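Local coordinates for genome polyprotein (Chicken sicinivirus JSY, PDB 6QWT) that probably copies viral RNA as the 3D RNA-dependent RNA polymerase, the part of the picornaviral polyprotein released to synthesise new genomes, at residues 74-78 and 252-256; 193-197 and 302-306; 321-327 and 339-344; 396-400 and 429-433. All blocks are in the same frame, centred on the assembly; numbering follows the deposited sequence.

Contact 1: residues 74-78 and 252-256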
loop_
_atom_site.group_PDB
_atom_site.type_symbol
_atom_site.label_atom_id
_atom_site.label_comp_id
_atom_site.label_asym_id
_atom_site.label_seq_id
_atom_site.Cartn_x
_atom_site.Cartn_y
_atom_site.Cartn_z
ATOM N N VAL A 74 14.374 -9.795 13.421
ATOM C CA VAL A 74 13.384 -10.789 13.013
ATOM C C VAL A 74 12.808 -11.494 14.236
ATOM O O VAL A 74 11.586 -11.599 14.398
ATOM C CB VAL A 74 14.003 -11.792 12.022
ATOM C CG1 VAL A 74 13.040 -12.940 11.759
ATOM C CG2 VAL A 74 14.390 -11.097 10.723
ATOM N N LYS A 75 13.685 -11.978 15.119
ATOM C CA LYS A 75 13.228 -12.665 16.322
ATOM C C LYS A 75 12.407 -11.740 17.211
ATOM O O LYS A 75 11.383 -12.151 17.766
ATOM C CB LYS A 75 14.427 -13.223 17.092
ATOM C CG LYS A 75 15.284 -14.186 16.287
ATOM C CD LYS A 75 14.477 -15.394 15.842
ATOM C CE LYS A 75 15.309 -16.332 14.987
ATOM N NZ LYS A 75 14.542 -17.557 14.629
ATOM N N LEU A 76 12.836 -10.484 17.350
ATOM C CA LEU A 76 12.115 -9.541 18.199
ATOM C C LEU A 76 10.703 -9.300 17.680
ATOM O O LEU A 76 9.733 -9.330 18.448
ATOM C CB LEU A 76 12.887 -8.224 18.289
ATOM C CG LEU A 76 12.254 -7.153 19.178
ATOM C CD1 LEU A 76 12.059 -7.682 20.595
ATOM C CD2 LEU A 76 13.109 -5.897 19.178
ATOM N N TYR A 77 10.565 -9.066 16.373
ATOM C CA TYR A 77 9.249 -8.784 15.805
ATOM C C TYR A 77 8.309 -9.975 15.976
ATOM O O TYR A 77 7.188 -9.826 16.474
ATOM C CB TYR A 77 9.387 -8.402 14.333
ATOM C CG TYR A 77 8.061 -8.274 13.620
ATOM C CD1 TYR A 77 7.207 -7.215 13.893
ATOM C CD2 TYR A 77 7.660 -9.218 12.681
ATOM C CE1 TYR A 77 5.992 -7.094 13.256
ATOM C CE2 TYR A 77 6.441 -9.105 12.035
ATOM C CZ TYR A 77 5.613 -8.038 12.327
ATOM O OH TYR A 77 4.395 -7.908 11.699
ATOM N N PHE A 78 8.755 -11.169 15.584
ATOM C CA PHE A 78 7.901 -12.344 15.713
ATOM C C PHE A 78 7.668 -12.741 17.163
ATOM O O PHE A 78 6.656 -13.386 17.457
ATOM C CB PHE A 78 8.495 -13.515 14.938
ATOM C CG PHE A 78 8.213 -13.458 13.467
ATOM C CD1 PHE A 78 7.012 -13.929 12.962
ATOM C CD2 PHE A 78 9.138 -12.913 12.594
ATOM C CE1 PHE A 78 6.748 -13.870 11.607
ATOM C CE2 PHE A 78 8.882 -12.850 11.242
ATOM C CZ PHE A 78 7.687 -13.332 10.746
ATOM N N GLU A 252 10.500 -17.863 8.878
ATOM C CA GLU A 252 9.667 -17.805 10.075
ATOM C C GLU A 252 8.242 -18.243 9.767
ATOM O O GLU A 252 7.658 -19.055 10.494
ATOM C CB GLU A 252 9.672 -16.391 10.660
ATOM C CG GLU A 252 11.032 -15.888 11.110
ATOM C CD GLU A 252 11.580 -16.640 12.312
ATOM O OE1 GLU A 252 12.821 -16.732 12.438
ATOM O OE2 GLU A 252 10.774 -17.140 13.126
ATOM N N LEU A 253 7.663 -17.706 8.690
ATOM C CA LEU A 253 6.299 -18.067 8.325
ATOM C C LEU A 253 6.191 -19.537 7.940
ATOM O O LEU A 253 5.127 -20.144 8.103
ATOM C CB LEU A 253 5.814 -17.179 7.181
ATOM C CG LEU A 253 5.671 -15.692 7.502
ATOM C CD1 LEU A 253 5.238 -14.925 6.263
ATOM C CD2 LEU A 253 4.680 -15.489 8.637
ATOM N N ALA A 254 7.278 -20.122 7.429
ATOM C CA ALA A 254 7.269 -21.546 7.101
ATOM C C ALA A 254 6.988 -22.394 8.334
ATOM O O ALA A 254 6.313 -23.427 8.244
ATOM C CB ALA A 254 8.601 -21.954 6.471
ATOM N N LYS A 255 7.498 -21.975 9.493
ATOM C CA LYS A 255 7.280 -22.713 10.730
ATOM C C LYS A 255 5.905 -22.456 11.330
ATOM O O LYS A 255 5.410 -23.291 12.095
ATOM C CB LYS A 255 8.372 -22.363 11.745
ATOM C CG LYS A 255 9.770 -22.787 11.298
ATOM C CD LYS A 255 10.826 -22.490 12.351
ATOM C CE LYS A 255 11.236 -21.031 12.304
ATOM N NZ LYS A 255 12.153 -20.661 13.419
ATOM N N ILE A 256 5.277 -21.335 10.983
ATOM C CA ILE A 256 3.986 -20.958 11.551
ATOM C C ILE A 256 2.824 -21.525 10.742
ATOM O O ILE A 256 1.847 -22.018 11.311
ATOM C CB ILE A 256 3.907 -19.421 11.649
ATOM C CG1 ILE A 256 4.897 -18.898 12.692
ATOM C CG2 ILE A 256 2.492 -18.966 11.969
ATOM C CD1 ILE A 256 5.068 -17.395 12.656
#

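Contact 2: residues 193-197 and 302-306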
loop_
_atom_site.group_PDB
_atom_site.type_symbol
_atom_site.label_atom_id
_atom_site.label_comp_id
_atom_site.label_asym_id
_atom_site.label_seq_id
_atom_site.Cartn_x
_atom_site.Cartn_y
_atom_site.Cartn_z
ATOM N N LEU A 193 -2.676 -16.035 7.642
ATOM C CA LEU A 193 -1.969 -14.853 8.119
ATOM C C LEU A 193 -2.739 -13.579 7.789
ATOM O O LEU A 193 -2.863 -12.687 8.637
ATOM C CB LEU A 193 -0.565 -14.803 7.517
ATOM C CG LEU A 193 0.300 -13.590 7.877
ATOM C CD1 LEU A 193 0.638 -13.574 9.363
ATOM C CD2 LEU A 193 1.562 -13.575 7.038
ATOM N N PHE A 194 -3.272 -13.483 6.565
ATOM C CA PHE A 194 -4.033 -12.297 6.181
ATOM C C PHE A 194 -5.259 -12.123 7.066
ATOM O O PHE A 194 -5.576 -11.004 7.484
ATOM C CB PHE A 194 -4.444 -12.379 4.709
ATOM C CG PHE A 194 -3.281 -12.405 3.749
ATOM C CD1 PHE A 194 -2.034 -11.932 4.130
ATOM C CD2 PHE A 194 -3.437 -12.905 2.464
ATOM C CE1 PHE A 194 -0.965 -11.959 3.247
ATOM C CE2 PHE A 194 -2.374 -12.933 1.577
ATOM C CZ PHE A 194 -1.135 -12.461 1.970
ATOM N N GLU A 195 -5.960 -13.220 7.367
ATOM C CA GLU A 195 -7.095 -13.153 8.282
ATOM C C GLU A 195 -6.682 -12.560 9.622
ATOM O O GLU A 195 -7.342 -11.654 10.145
ATOM C CB GLU A 195 -7.684 -14.546 8.488
ATOM C CG GLU A 195 -8.674 -14.983 7.433
ATOM C CD GLU A 195 -9.394 -16.255 7.829
ATOM O OE1 GLU A 195 -8.770 -17.114 8.489
ATOM O OE2 GLU A 195 -10.584 -16.394 7.489
ATOM N N ALA A 196 -5.580 -13.059 10.188
ATOM C CA ALA A 196 -5.175 -12.639 11.524
ATOM C C ALA A 196 -4.794 -11.164 11.558
ATOM O O ALA A 196 -5.065 -10.469 12.545
ATOM C CB ALA A 196 -4.010 -13.503 12.010
ATOM N N MET A 197 -4.171 -10.663 10.491
ATOM C CA MET A 197 -3.665 -9.294 10.483
ATOM C C MET A 197 -4.686 -8.297 9.945
ATOM O O MET A 197 -4.917 -7.253 10.563
ATOM C CB MET A 197 -2.373 -9.219 9.665
ATOM C CG MET A 197 -1.241 -10.040 10.249
ATOM S SD MET A 197 0.271 -9.915 9.289
ATOM C CE MET A 197 0.661 -8.176 9.474
ATOM N N ILE A 302 0.787 -6.521 3.329
ATOM C CA ILE A 302 0.938 -7.212 4.608
ATOM C C ILE A 302 2.393 -7.606 4.828
ATOM O O ILE A 302 2.964 -7.365 5.897
ATOM C CB ILE A 302 0.002 -8.435 4.672
ATOM C CG1 ILE A 302 -1.426 -7.995 4.991
ATOM C CG2 ILE A 302 0.483 -9.434 5.717
ATOM C CD1 ILE A 302 -1.554 -7.342 6.338
ATOM N N LEU A 303 3.012 -8.222 3.817
ATOM C CA LEU A 303 4.417 -8.599 3.924
ATOM C C LEU A 303 5.331 -7.378 3.936
ATOM O O LEU A 303 6.383 -7.404 4.583
ATOM C CB LEU A 303 4.794 -9.543 2.782
ATOM C CG LEU A 303 3.902 -10.785 2.660
ATOM C CD1 LEU A 303 4.333 -11.665 1.498
ATOM C CD2 LEU A 303 3.899 -11.579 3.959
ATOM N N ASN A 304 4.950 -6.307 3.234
ATOM C CA ASN A 304 5.726 -5.071 3.293
ATOM C C ASN A 304 5.715 -4.482 4.697
ATOM O O ASN A 304 6.737 -3.966 5.166
ATOM C CB ASN A 304 5.185 -4.052 2.292
ATOM C CG ASN A 304 5.922 -4.091 0.969
ATOM O OD1 ASN A 304 6.311 -5.158 0.489
ATOM N ND2 ASN A 304 6.116 -2.923 0.370
ATOM N N SER A 305 4.560 -4.530 5.370
ATOM C CA SER A 305 4.475 -4.078 6.758
ATOM C C SER A 305 5.465 -4.827 7.633
ATOM O O SER A 305 6.200 -4.224 8.423
ATOM C CB SER A 305 3.058 -4.270 7.297
ATOM O OG SER A 305 2.149 -3.373 6.694
ATOM N N MET A 306 5.487 -6.156 7.511
ATOM C CA MET A 306 6.432 -6.948 8.284
ATOM C C MET A 306 7.866 -6.572 7.939
ATOM O O MET A 306 8.693 -6.389 8.837
ATOM C CB MET A 306 6.169 -8.437 8.057
ATOM C CG MET A 306 4.733 -8.827 8.379
ATOM S SD MET A 306 4.337 -10.570 8.136
ATOM C CE MET A 306 5.566 -11.341 9.143
#

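Contact 3: residues 321-327 and 339-344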
loop_
_atom_site.group_PDB
_atom_site.type_symbol
_atom_site.label_atom_id
_atom_site.label_comp_id
_atom_site.label_asym_id
_atom_site.label_seq_id
_atom_site.Cartn_x
_atom_site.Cartn_y
_atom_site.Cartn_z
ATOM N N ASP A 321 20.604 2.948 23.959
ATOM C CA ASP A 321 19.560 3.139 24.956
ATOM C C ASP A 321 18.220 2.555 24.534
ATOM O O ASP A 321 17.205 2.843 25.177
ATOM C CB ASP A 321 19.401 4.627 25.272
ATOM C CG ASP A 321 20.689 5.255 25.757
ATOM O OD1 ASP A 321 21.153 6.230 25.129
ATOM O OD2 ASP A 321 21.244 4.762 26.762
ATOM N N PHE A 322 18.185 1.746 23.478
ATOM C CA PHE A 322 16.924 1.174 23.025
ATOM C C PHE A 322 16.387 0.203 24.067
ATOM O O PHE A 322 17.072 -0.749 24.454
ATOM C CB PHE A 322 17.102 0.463 21.685
ATOM C CG PHE A 322 15.865 -0.259 21.216
ATOM C CD1 PHE A 322 14.660 0.414 21.094
ATOM C CD2 PHE A 322 15.905 -1.608 20.905
ATOM C CE1 PHE A 322 13.521 -0.243 20.670
ATOM C CE2 PHE A 322 14.767 -2.271 20.478
ATOM C CZ PHE A 322 13.575 -1.588 20.359
ATOM N N ASP A 323 15.166 0.454 24.525
ATOM C CA ASP A 323 14.461 -0.460 25.415
ATOM C C ASP A 323 13.664 -1.426 24.546
ATOM O O ASP A 323 12.709 -1.022 23.874
ATOM C CB ASP A 323 13.560 0.316 26.372
ATOM C CG ASP A 323 13.048 -0.534 27.521
ATOM O OD1 ASP A 323 12.669 -1.702 27.289
ATOM O OD2 ASP A 323 13.013 -0.027 28.660
ATOM N N THR A 324 14.056 -2.702 24.554
ATOM C CA THR A 324 13.421 -3.689 23.688
ATOM C C THR A 324 11.986 -3.996 24.084
ATOM O O THR A 324 11.336 -4.796 23.404
ATOM C CB THR A 324 14.234 -4.988 23.669
ATOM O OG1 THR A 324 14.298 -5.541 24.990
ATOM C CG2 THR A 324 15.645 -4.724 23.159
ATOM N N SER A 325 11.474 -3.380 25.149
ATOM C CA SER A 325 10.102 -3.582 25.577
ATOM C C SER A 325 9.239 -2.331 25.509
ATOM O O SER A 325 8.022 -2.439 25.697
ATOM C CB SER A 325 10.069 -4.125 27.015
ATOM O OG SER A 325 10.520 -5.466 27.061
ATOM N N ALA A 326 9.811 -1.154 25.260
ATOM C CA ALA A 326 9.062 0.103 25.283
ATOM C C ALA A 326 9.127 0.737 23.900
ATOM O O ALA A 326 9.862 1.701 23.674
ATOM C CB ALA A 326 9.603 1.044 26.363
ATOM N N TRP A 327 8.334 0.200 22.974
ATOM C CA TRP A 327 8.289 0.719 21.617
ATOM C C TRP A 327 6.997 0.264 20.951
ATOM O O TRP A 327 6.408 -0.750 21.337
ATOM C CB TRP A 327 9.504 0.256 20.801
ATOM C CG TRP A 327 9.655 -1.235 20.746
ATOM C CD1 TRP A 327 10.363 -2.021 21.608
ATOM C CD2 TRP A 327 9.073 -2.122 19.782
ATOM N NE1 TRP A 327 10.263 -3.342 21.240
ATOM C CE2 TRP A 327 9.477 -3.431 20.121
ATOM C CE3 TRP A 327 8.254 -1.937 18.665
ATOM C CZ2 TRP A 327 9.086 -4.546 19.383
ATOM C CZ3 TRP A 327 7.869 -3.049 17.932
ATOM C CH2 TRP A 327 8.284 -4.334 18.295
ATOM N N ALA A 339 7.292 5.030 17.943
ATOM C CA ALA A 339 7.575 5.718 19.190
ATOM C C ALA A 339 8.338 4.763 20.092
ATOM O O ALA A 339 8.007 3.576 20.166
ATOM C CB ALA A 339 6.284 6.191 19.865
ATOM N N THR A 340 9.363 5.284 20.761
ATOM C CA THR A 340 10.159 4.514 21.706
ATOM C C THR A 340 10.357 5.317 22.984
ATOM O O THR A 340 10.290 6.548 22.981
ATOM C CB THR A 340 11.537 4.138 21.134
ATOM O OG1 THR A 340 12.301 5.329 20.904
ATOM C CG2 THR A 340 11.397 3.367 19.827
ATOM N N VAL A 341 10.597 4.600 24.079
ATOM C CA VAL A 341 10.981 5.211 25.349
ATOM C C VAL A 341 12.288 4.569 25.801
ATOM O O VAL A 341 12.299 3.377 26.144
ATOM C CB VAL A 341 9.884 5.050 26.415
ATOM C CG1 VAL A 341 10.378 5.581 27.751
ATOM C CG2 VAL A 341 8.612 5.768 25.995
ATOM N N PRO A 342 13.414 5.301 25.814
ATOM C CA PRO A 342 13.549 6.708 25.417
ATOM C C PRO A 342 13.382 6.932 23.913
ATOM O O PRO A 342 13.503 5.993 23.126
ATOM C CB PRO A 342 14.973 7.060 25.860
ATOM C CG PRO A 342 15.698 5.758 25.850
ATOM C CD PRO A 342 14.690 4.742 26.298
ATOM N N SER A 343 13.107 8.175 23.531
ATOM C CA SER A 343 12.802 8.488 22.142
ATOM C C SER A 343 14.054 8.391 21.279
ATOM O O SER A 343 15.093 8.972 21.605
ATOM C CB SER A 343 12.197 9.887 22.042
ATOM O OG SER A 343 11.938 10.235 20.694
ATOM N N ILE A 344 13.950 7.655 20.177
ATOM C CA ILE A 344 15.021 7.543 19.194
ATOM C C ILE A 344 14.676 8.450 18.021
ATOM O O ILE A 344 13.622 8.290 17.392
ATOM C CB ILE A 344 15.218 6.089 18.737
ATOM C CG1 ILE A 344 15.657 5.219 19.917
ATOM C CG2 ILE A 344 16.236 6.017 17.608
ATOM C CD1 ILE A 344 15.944 3.779 19.552
HETATM O O HOH W 1 12.008 2.472 28.931
#

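Contact 4: residues 396-400 and 429-433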
loop_
_atom_site.group_PDB
_atom_site.type_symbol
_atom_site.label_atom_id
_atom_site.label_comp_id
_atom_site.label_asym_id
_atom_site.label_seq_id
_atom_site.Cartn_x
_atom_site.Cartn_y
_atom_site.Cartn_z
ATOM N N ILE A 396 -11.246 10.377 17.644
ATOM C CA ILE A 396 -10.202 11.077 16.906
ATOM C C ILE A 396 -10.568 11.118 15.430
ATOM O O ILE A 396 -10.810 10.074 14.813
ATOM C CB ILE A 396 -8.832 10.404 17.107
ATOM C CG1 ILE A 396 -8.603 10.093 18.591
ATOM C CG2 ILE A 396 -7.721 11.285 16.557
ATOM C CD1 ILE A 396 -8.569 11.321 19.483
ATOM N N HIS A 397 -10.586 12.331 14.862
ATOM C CA HIS A 397 -10.859 12.534 13.445
ATOM C C HIS A 397 -9.606 12.259 12.616
ATOM O O HIS A 397 -8.512 12.703 12.979
ATOM C CB HIS A 397 -11.322 13.967 13.179
ATOM C CG HIS A 397 -12.693 14.279 13.695
ATOM N ND1 HIS A 397 -13.834 14.076 12.949
ATOM C CD2 HIS A 397 -13.102 14.806 14.873
ATOM C CE1 HIS A 397 -14.889 14.453 13.650
ATOM N NE2 HIS A 397 -14.473 14.900 14.821
ATOM N N PRO A 398 -9.735 11.539 11.502
ATOM C CA PRO A 398 -8.668 11.526 10.493
ATOM C C PRO A 398 -8.807 12.729 9.573
ATOM O O PRO A 398 -9.726 12.800 8.751
ATOM C CB PRO A 398 -8.909 10.203 9.754
ATOM C CG PRO A 398 -10.379 9.961 9.891
ATOM C CD PRO A 398 -10.821 10.597 11.184
ATOM N N VAL A 399 -7.901 13.690 9.723
ATOM C CA VAL A 399 -7.966 14.952 8.994
ATOM C C VAL A 399 -6.922 14.892 7.885
ATOM O O VAL A 399 -5.730 15.113 8.120
ATOM C CB VAL A 399 -7.751 16.151 9.919
ATOM C CG1 VAL A 399 -7.918 17.462 9.151
ATOM C CG2 VAL A 399 -8.725 16.081 11.087
ATOM N N ILE A 400 -7.373 14.595 6.670
ATOM C CA ILE A 400 -6.480 14.497 5.524
ATOM C C ILE A 400 -6.072 15.895 5.078
ATOM O O ILE A 400 -6.772 16.883 5.330
ATOM C CB ILE A 400 -7.151 13.698 4.385
ATOM C CG1 ILE A 400 -6.106 13.169 3.398
ATOM C CG2 ILE A 400 -8.213 14.531 3.676
ATOM C CD1 ILE A 400 -6.586 11.977 2.592
ATOM N N HIS A 429 -15.110 16.416 5.287
ATOM C CA HIS A 429 -15.918 16.903 6.403
ATOM C C HIS A 429 -15.173 16.857 7.731
ATOM O O HIS A 429 -15.539 17.594 8.655
ATOM C CB HIS A 429 -17.220 16.105 6.510
ATOM C CG HIS A 429 -17.065 14.787 7.204
ATOM N ND1 HIS A 429 -17.163 14.649 8.573
ATOM C CD2 HIS A 429 -16.818 13.549 6.716
ATOM C CE1 HIS A 429 -16.982 13.381 8.898
ATOM N NE2 HIS A 429 -16.770 12.693 7.790
ATOM N N HIS A 430 -14.141 16.015 7.849
ATOM C CA HIS A 430 -13.373 15.910 9.087
ATOM C C HIS A 430 -12.607 17.184 9.424
ATOM O O HIS A 430 -12.140 17.318 10.560
ATOM C CB HIS A 430 -12.395 14.736 9.003
ATOM C CG HIS A 430 -13.046 13.394 9.134
ATOM N ND1 HIS A 430 -13.734 13.010 10.265
ATOM C CD2 HIS A 430 -13.116 12.349 8.277
ATOM C CE1 HIS A 430 -14.197 11.783 10.101
ATOM N NE2 HIS A 430 -13.837 11.359 8.902
ATOM N N ALA A 431 -12.464 18.111 8.482
ATOM C CA ALA A 431 -11.776 19.370 8.738
ATOM C C ALA A 431 -12.598 20.340 9.577
ATOM O O ALA A 431 -12.094 21.415 9.915
ATOM C CB ALA A 431 -11.397 20.043 7.415
ATOM N N GLY A 432 -13.839 19.997 9.916
ATOM C CA GLY A 432 -14.715 20.905 10.615
ATOM C C GLY A 432 -15.865 21.353 9.736
ATOM O O GLY A 432 -15.751 21.401 8.508
ATOM N N PRO A 433 -16.998 21.699 10.357
ATOM C CA PRO A 433 -18.194 22.026 9.559
ATOM C C PRO A 433 -18.000 23.183 8.594
ATOM O O PRO A 433 -18.525 23.140 7.475
ATOM C CB PRO A 433 -19.248 22.351 10.633
ATOM C CG PRO A 433 -18.467 22.631 11.884
ATOM C CD PRO A 433 -17.264 21.749 11.804
#

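Contact 1: residues 74-78 and 252-256
Glu-252 lays the aliphatic part of its side chain over the ring of Phe-78, and this pair is the tight centre of the meeting between helices 70-81 and 243-256. Glu-252 CB stands 3.8 Å from the Phe-78 ring centroid, close to the ring normal, a CH-pi contact; Tyr-77 CD2 lies over the opposite face. At the ring edge Leu-253 CD2 meets Phe-78 CE1 at 4.0 Å, and Ile-256 CD1 adds a further apolar contact. Val-74 extends the greasy patch: CG1, anti to the backbone N (chi1 172°), comes within 3.6 Å of Glu-252 CG. A large aromatic and a long side chain suit this place because the short helix axes stay 12.6 Å apart, crossing at -38°.

The other side is looser and faces solvent. A bend at chi2 (-67°) turns the Glu-252 carboxylate toward Lys-75, whose NZ bonds to the syn lone pair of Glu-252 OE1 at 2.9 Å. Lys-255 NZ makes only a long salt bridge to Glu-252 OE2, 3.8 Å away. The two ammonium groups come close together, and the carboxylate they share probably offsets part of their repulsion.

On the buried side, Val-74 and Phe-78 rest on Ile-310 and Met-306 of helix 298-316. Ala-254 packs on helix 267-276, while Ile-256 joins Leu-86 of strand 86-87 by backbone hydrogen bonding.

Contact 2: residues 193-197 and 302-306
Ile-302 is the main bump of this contact, and the hollow that receives it is lined by Phe-194 and Met-197. It projects from helix 298-316, which follows the Ser-Gly-containing loop of polymerase motif B and is by comparison with relatives the long motif B helix of the palm. Helix 191-198 runs across it, the short axes inclined at 70° and 11.8 Å apart, so the two surfaces meet over a compact patch instead of along their length.

A beta-branched residue suits the central position because its two branches fill the hollow side by side: CG2 spans Phe-194 and Met-197, and CG1-CD1 runs along Met-197, the two side chains sliding past each other in opposite directions. Ile-302 CG2 presses on Met-197 SD at 3.6 Å and on the edge of the Phe-194 ring, 3.8 Å from CE1.

A second, shallower fit lies alongside. Leu-193 CD2 rests over the dip between Leu-303 and Met-306, 4.4 Å from Leu-303 CD2 and 4.2 Å from Met-306 SD. Flexible, unbranched methionine is well matched to such irregular grooves: Met-197 bends at chi3 (64°), which turns CE toward Met-306 CG, 4.3 Å away.

The contacts across the seam are apolar, and all the touching residues but Phe-194 are buried. Val-208 packs against Ile-302 from a loop, Phe-83 against Leu-193, and Phe-246 of helix 243-256 against Leu-303. On the other branch, Ile-302 CD1 sits 3.9 Å from both Met-197 CB and Met-197 CE, held in the curve of the bent methionine chain.

Contact 3: residues 321-327 and 339-344
Trp-327 and Thr-340 face each other as an antiparallel, non-hydrogen-bonded pair at the open end of a beta hairpin, strands 327-332 and 335-340. The turn at its far end bears the Tyr-Gly-Asp-Asp sequence of polymerase motif C.

Backbone bonding is sparse. Val-341 N donates to Ala-326 O at 3.0 Å, nearly straight (164°), and closes the hairpin. Beside it, Trp-327 CA makes a CA-H...O contact with Ala-339 O.

Apolar contacts lie within and beside the pair. Trp-327 CB touches Thr-340 CG2 at 3.8 Å, and the small Ala-326 lets its CB meet Val-341 CB. Phe-322 CD1 reaches Ile-344 CD1 at 3.9 Å; Met-316 of helix 298-316 packs on both Phe-322 and Ile-344.

Polar side chains shape the loops. Asp-323 OD1 accepts from Ser-325 N, an Asx turn, while its OD2 accepts from a water that also donates to Val-341 O. Trp-327 NE1 donates to Thr-324 O from above the carbonyl plane. Thr-340 holds OG1 between its own N and carbonyl carbon (chi1 64°), where it serves the next turn twice: it receives Ile-344 N at 2.9 Å and donates to Pro-342 O at 2.6 Å.

Contact 4: residues 396-400 and 429-433
The backbones of Val-399 and His-430 approach to 5.5 Å between CA atoms, where strand 396-400 of the two-stranded antiparallel hairpin with strand 384-388 passes the 3-10 turn 429-431. That turn joins helices 417-428 and 433-449, which by comparison with related polymerases belong to the thumb.

Most of the contact is carried by His-430. Its CG stands beside the backbone N (chi1 -75°), which swings the ring toward the strand and over Pro-398. Pro-398 CD lies 3.8 Å from the ring centroid, a CH-pi contact, while His-429 NE2 sits over the opposite face toward the rim. The compact, rigid proline ring offers CH groups to an aromatic face, and the proline carbonyl also takes part, with Pro-398 O 3.3 Å from His-430 CB.

At the ring edge, His-397 ND1 and His-430 ND1 share a hydrogen bond of 2.9 Å, almost straight at 175°. The rings meet rim to rim with planes 65° apart. Histidine suits both places because each ring has a second nitrogen for another partner: His-397 NE2 bonds Asp-389, and His-430 NE2 bonds Asp-213 of helix 212-222. Trp-466 stacks on His-397 and meets His-430 edge-to-face, which together with these bonds probably fixes the rotation of both buried rings.

Further along the strand the fit is looser: Val-399 CG2 reaches His-430 O at 3.7 Å, and Val-399 CG1 lies 4.3 Å from Ala-431 CA.

In the fold
Contacts 1 and 2 interlock: their segments alternate along the chain, their centres are 12 Å apart, and Phe-78 CZ touches Met-306 CE at 3.3 Å. Helix 298-316, which carries one segment of contact 2, also packs beneath contacts 1 and 3, so it ties these three regions together. Contact 3 follows contacts 1 and 2 in sequence, at the base of the four-stranded antiparallel palm sheet; Leu-76 from helix 70-81 packs against its Trp-327 and Phe-322. Contact 4 comes last and stands apart, its centre 28 to 38 Å from the others, in the part that probably forms the thumb. Contacts 1 to 3 thus gather round one long helix, while contact 4 joins the strand pair 384-388 and 396-400 to the C-terminal helices.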